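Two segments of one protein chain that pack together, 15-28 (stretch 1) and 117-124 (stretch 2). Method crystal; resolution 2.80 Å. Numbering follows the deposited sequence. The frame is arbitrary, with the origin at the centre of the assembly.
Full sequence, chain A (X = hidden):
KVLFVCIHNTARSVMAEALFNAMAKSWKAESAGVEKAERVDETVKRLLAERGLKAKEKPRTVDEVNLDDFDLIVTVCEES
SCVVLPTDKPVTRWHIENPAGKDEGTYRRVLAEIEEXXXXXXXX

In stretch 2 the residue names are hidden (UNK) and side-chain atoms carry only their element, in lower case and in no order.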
# COMPACT_ATOMS: atom_id res chain seq x y z
N MET A 15 20.33 2.02 14.81
CA MET A 15 20.61 3.33 15.35
C MET A 15 19.38 3.92 16.01
O MET A 15 19.43 4.33 17.17
CB MET A 15 21.12 4.30 14.27
CG MET A 15 22.53 4.01 13.76
SD MET A 15 23.06 5.12 12.42
CE MET A 15 24.79 5.32 12.75
N ALA A 16 18.28 3.99 15.26
CA ALA A 16 17.04 4.55 15.77
C ALA A 16 16.61 3.91 17.09
O ALA A 16 16.18 4.61 18.01
CB ALA A 16 15.95 4.42 14.74
N GLU A 17 16.75 2.58 17.17
CA GLU A 17 16.39 1.85 18.37
C GLU A 17 17.13 2.41 19.58
O GLU A 17 16.52 2.93 20.51
CB GLU A 17 16.70 0.37 18.20
CG GLU A 17 16.59 -0.44 19.46
CD GLU A 17 16.83 -1.93 19.23
OE1 GLU A 17 16.34 -2.75 20.05
OE2 GLU A 17 17.51 -2.30 18.24
N ALA A 18 18.46 2.31 19.55
CA ALA A 18 19.34 2.77 20.62
C ALA A 18 19.11 4.22 21.03
O ALA A 18 19.15 4.55 22.22
CB ALA A 18 20.79 2.54 20.24
N LEU A 19 18.93 5.09 20.05
CA LEU A 19 18.69 6.50 20.32
C LEU A 19 17.33 6.73 20.97
O LEU A 19 17.16 7.60 21.84
CB LEU A 19 18.79 7.29 19.03
CG LEU A 19 20.22 7.36 18.53
CD1 LEU A 19 20.21 7.77 17.10
CD2 LEU A 19 21.01 8.36 19.36
N PHE A 20 16.34 5.99 20.47
CA PHE A 20 14.99 6.07 20.98
C PHE A 20 15.02 5.75 22.47
O PHE A 20 14.64 6.58 23.30
CB PHE A 20 14.10 5.04 20.24
CG PHE A 20 12.66 5.17 20.56
CD1 PHE A 20 11.84 5.96 19.78
CD2 PHE A 20 12.13 4.55 21.67
CE1 PHE A 20 10.52 6.14 20.11
CE2 PHE A 20 10.82 4.72 22.00
CZ PHE A 20 10.00 5.52 21.23
N ASN A 21 15.51 4.56 22.78
CA ASN A 21 15.60 4.08 24.15
C ASN A 21 16.31 5.04 25.11
O ASN A 21 15.99 5.11 26.29
CB ASN A 21 16.31 2.73 24.18
CG ASN A 21 15.48 1.63 23.57
OD1 ASN A 21 16.01 0.62 23.08
ND2 ASN A 21 14.18 1.79 23.62
N ALA A 22 17.32 5.75 24.61
CA ALA A 22 18.05 6.70 25.44
C ALA A 22 17.26 8.00 25.62
O ALA A 22 17.65 8.86 26.42
CB ALA A 22 19.41 7.00 24.82
N MET A 23 16.16 8.15 24.90
CA MET A 23 15.36 9.35 24.99
C MET A 23 13.96 9.13 25.53
O MET A 23 13.38 10.04 26.14
CB MET A 23 15.28 10.03 23.64
CG MET A 23 16.63 10.44 23.10
SD MET A 23 16.48 11.49 21.68
CE MET A 23 16.99 10.36 20.43
N ALA A 24 13.40 7.96 25.29
CA ALA A 24 12.06 7.63 25.77
C ALA A 24 12.06 7.16 27.23
O ALA A 24 12.92 6.37 27.65
CB ALA A 24 11.44 6.57 24.88
N LYS A 25 11.08 7.64 28.00
CA LYS A 25 10.97 7.25 29.40
C LYS A 25 10.08 6.01 29.54
O LYS A 25 10.49 5.03 30.15
CB LYS A 25 10.43 8.42 30.24
CG LYS A 25 10.44 8.18 31.77
CD LYS A 25 9.30 7.26 32.24
CE LYS A 25 9.51 6.72 33.65
NZ LYS A 25 8.59 5.57 33.95
N SER A 26 8.86 6.08 29.03
CA SER A 26 7.95 4.94 29.14
C SER A 26 7.99 3.97 27.96
O SER A 26 7.94 2.75 28.15
CB SER A 26 6.51 5.40 29.43
OG SER A 26 6.10 6.48 28.60
N TRP A 27 8.06 4.50 26.74
CA TRP A 27 8.12 3.64 25.56
C TRP A 27 9.48 2.98 25.41
O TRP A 27 10.51 3.53 25.80
CB TRP A 27 7.89 4.44 24.29
CG TRP A 27 6.51 4.81 24.01
CD1 TRP A 27 5.75 5.73 24.66
CD2 TRP A 27 5.74 4.38 22.89
NE1 TRP A 27 4.57 5.92 24.00
CE2 TRP A 27 4.53 5.10 22.91
CE3 TRP A 27 5.95 3.45 21.86
CZ2 TRP A 27 3.54 4.93 21.94
CZ3 TRP A 27 4.97 3.28 20.89
CH2 TRP A 27 3.78 4.02 20.94
N LYS A 28 9.48 1.82 24.79
CA LYS A 28 10.71 1.10 24.54
C LYS A 28 10.77 0.90 23.03
O LYS A 28 9.85 1.31 22.32
CB LYS A 28 10.71 -0.23 25.29
CG LYS A 28 10.97 -0.08 26.78
CD LYS A 28 10.96 -1.43 27.51
CE LYS A 28 11.15 -1.24 29.02
NZ LYS A 28 10.91 -2.50 29.79
N UNK A 117 14.97 12.93 14.14
CA UNK A 117 13.67 12.33 13.94
C UNK A 117 13.19 11.58 15.16
O UNK A 117 12.01 11.63 15.49
c UNK A 117 12.32 11.22 8.23
n UNK A 117 11.08 11.12 7.79
c UNK A 117 13.67 11.43 12.70
c UNK A 117 13.88 11.36 10.15
c UNK A 117 13.89 12.22 11.40
n UNK A 117 13.33 11.30 7.37
n UNK A 117 12.55 11.26 9.55
N UNK A 118 14.08 10.85 15.83
CA UNK A 118 13.69 10.11 17.02
C UNK A 118 13.30 11.10 18.12
O UNK A 118 12.28 10.94 18.77
c UNK A 118 14.44 8.60 18.88
c UNK A 118 14.80 9.17 17.52
c UNK A 118 14.99 8.02 16.54
N UNK A 119 14.12 12.12 18.30
CA UNK A 119 13.90 13.17 19.29
C UNK A 119 12.50 13.75 19.10
O UNK A 119 11.73 13.86 20.05
c UNK A 119 14.84 15.48 20.01
c UNK A 119 16.09 16.33 19.87
c UNK A 119 15.98 17.64 20.63
n UNK A 119 14.95 18.54 20.04
c UNK A 119 14.96 14.27 19.11
N UNK A 120 12.21 14.14 17.86
CA UNK A 120 10.92 14.70 17.50
C UNK A 120 9.80 13.67 17.78
O UNK A 120 8.80 13.98 18.43
n UNK A 120 8.39 16.57 11.99
c UNK A 120 9.77 16.00 14.02
c UNK A 120 10.95 15.09 16.03
c UNK A 120 9.71 15.79 15.53
c UNK A 120 8.40 16.43 13.47
N UNK A 121 10.00 12.44 17.29
CA UNK A 121 9.03 11.35 17.47
C UNK A 121 8.74 11.03 18.92
O UNK A 121 7.64 10.61 19.25
c UNK A 121 8.72 8.78 17.01
c UNK A 121 7.30 8.95 16.48
c UNK A 121 9.53 10.06 16.78
c UNK A 121 9.39 7.58 16.37
N UNK A 122 9.75 11.15 19.78
CA UNK A 122 9.59 10.87 21.19
C UNK A 122 8.72 11.93 21.88
O UNK A 122 8.66 12.02 23.11
c UNK A 122 10.97 10.66 21.87
c UNK A 122 10.83 10.30 23.32
c UNK A 122 11.69 9.54 21.17
N UNK A 123 8.05 12.75 21.07
CA UNK A 123 7.15 13.74 21.61
C UNK A 123 5.95 12.99 22.19
O UNK A 123 5.33 13.43 23.17
N UNK A 124 5.67 11.81 21.62
CA UNK A 124 4.58 10.95 22.05
C UNK A 124 4.93 9.45 21.90
O UNK A 124 4.95 8.75 22.94
OXT UNK A 124 5.19 8.97 20.77
o UNK A 124 0.78 10.90 23.83
o UNK A 124 1.36 12.76 22.83
c UNK A 124 2.01 10.69 21.78
c UNK A 124 3.32 11.29 21.25
c UNK A 124 1.35 11.51 22.89

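Stretch 2 enters as the last turns of a helix that begins earlier in the chain. Position 117 carries seven side-chain atoms: three carbons, a nitrogen, then a carbon bonded to two further nitrogens. This guanidinium group identifies Arg117, whose side chain is out of reach of stretch 1 and takes no part in the contact.

Position 118 has three side-chain carbons, one bearing the other two, so the branch lies at CB itself. The group points toward stretch 1, and one methyl comes within 3.5 Å of CE of Met23 while the other lies 4.1 Å from CB of Ala16. Such a short, beta-branched, wholly apolar side chain is that of Val118. Its CG1 also sits 3.3 Å from CA of Phe20 and 3.8 Å from CD1 of the same residue, so the methyl meets both the backbone and the ring of Phe20.

At position 119 four carbons run in a row and end in nitrogen. CB lies 4.1 Å from SD of Met23, but the chain then leads away from stretch 1. This is the pattern of a lysine, and the amino group of Lys119 is left exposed. Position 120 shows the same unbranched four carbons and terminal nitrogen. It is Lys120, with an extended side chain out of reach of stretch 1.

Position 121 holds four carbons forked at the second. Its closest approach to stretch 1 is to the Phe20 ring, where one carbon of the fork lies at the ring edge and near its plane. The fork is that of leucine rather than isoleucine, whose fork is at CB; in Leu121, CD2 is 4.2 Å from CE1 of Phe20.

Position 122, the first to leave helical geometry, again has three carbons branched at CB. One methyl lies 3.7 Å from CE1 of Phe20, and the other lies 3.8 Å from CA of Ala24; the two methyls diverge toward Phe20 and Ala24, and both also come near Met23. This is Val122, with CG2 the methyl at Phe20 and CG1 the one at Ala24.

No side-chain atom is present at position 123, which makes it Gly123. It lies within a type I turn from Leu121 to position 124 and makes no contact across the interface.

Position 124 has three carbons, the third carrying two oxygens. The backbone also ends here, with O and OXT. Its CA-to-CB bond points away from stretch 1, and the residue is poorly ordered; the approach is made by the terminal carboxylate, O lying 3.0 Å from NE1 of Trp27. The angle is too poor for a hydrogen bond. A side-chain carboxylate two methylenes from CA makes this Glu124.

The contact is mainly apolar, with no hydrogen bond across it. The two helices cross at -46° with axes 9.4 Å apart at closest approach, and Val118 and Val122, one helical turn apart in sequence, both meet Phe20 and Met23. Small Ala16 and Ala24 extend the contact, Ala16 to Val118 and Ala24 to Val122. The lysine amino groups remain outside this packing, and 433 Å² is buried in all.

Stretch 2 117-124: RVKKLVGE
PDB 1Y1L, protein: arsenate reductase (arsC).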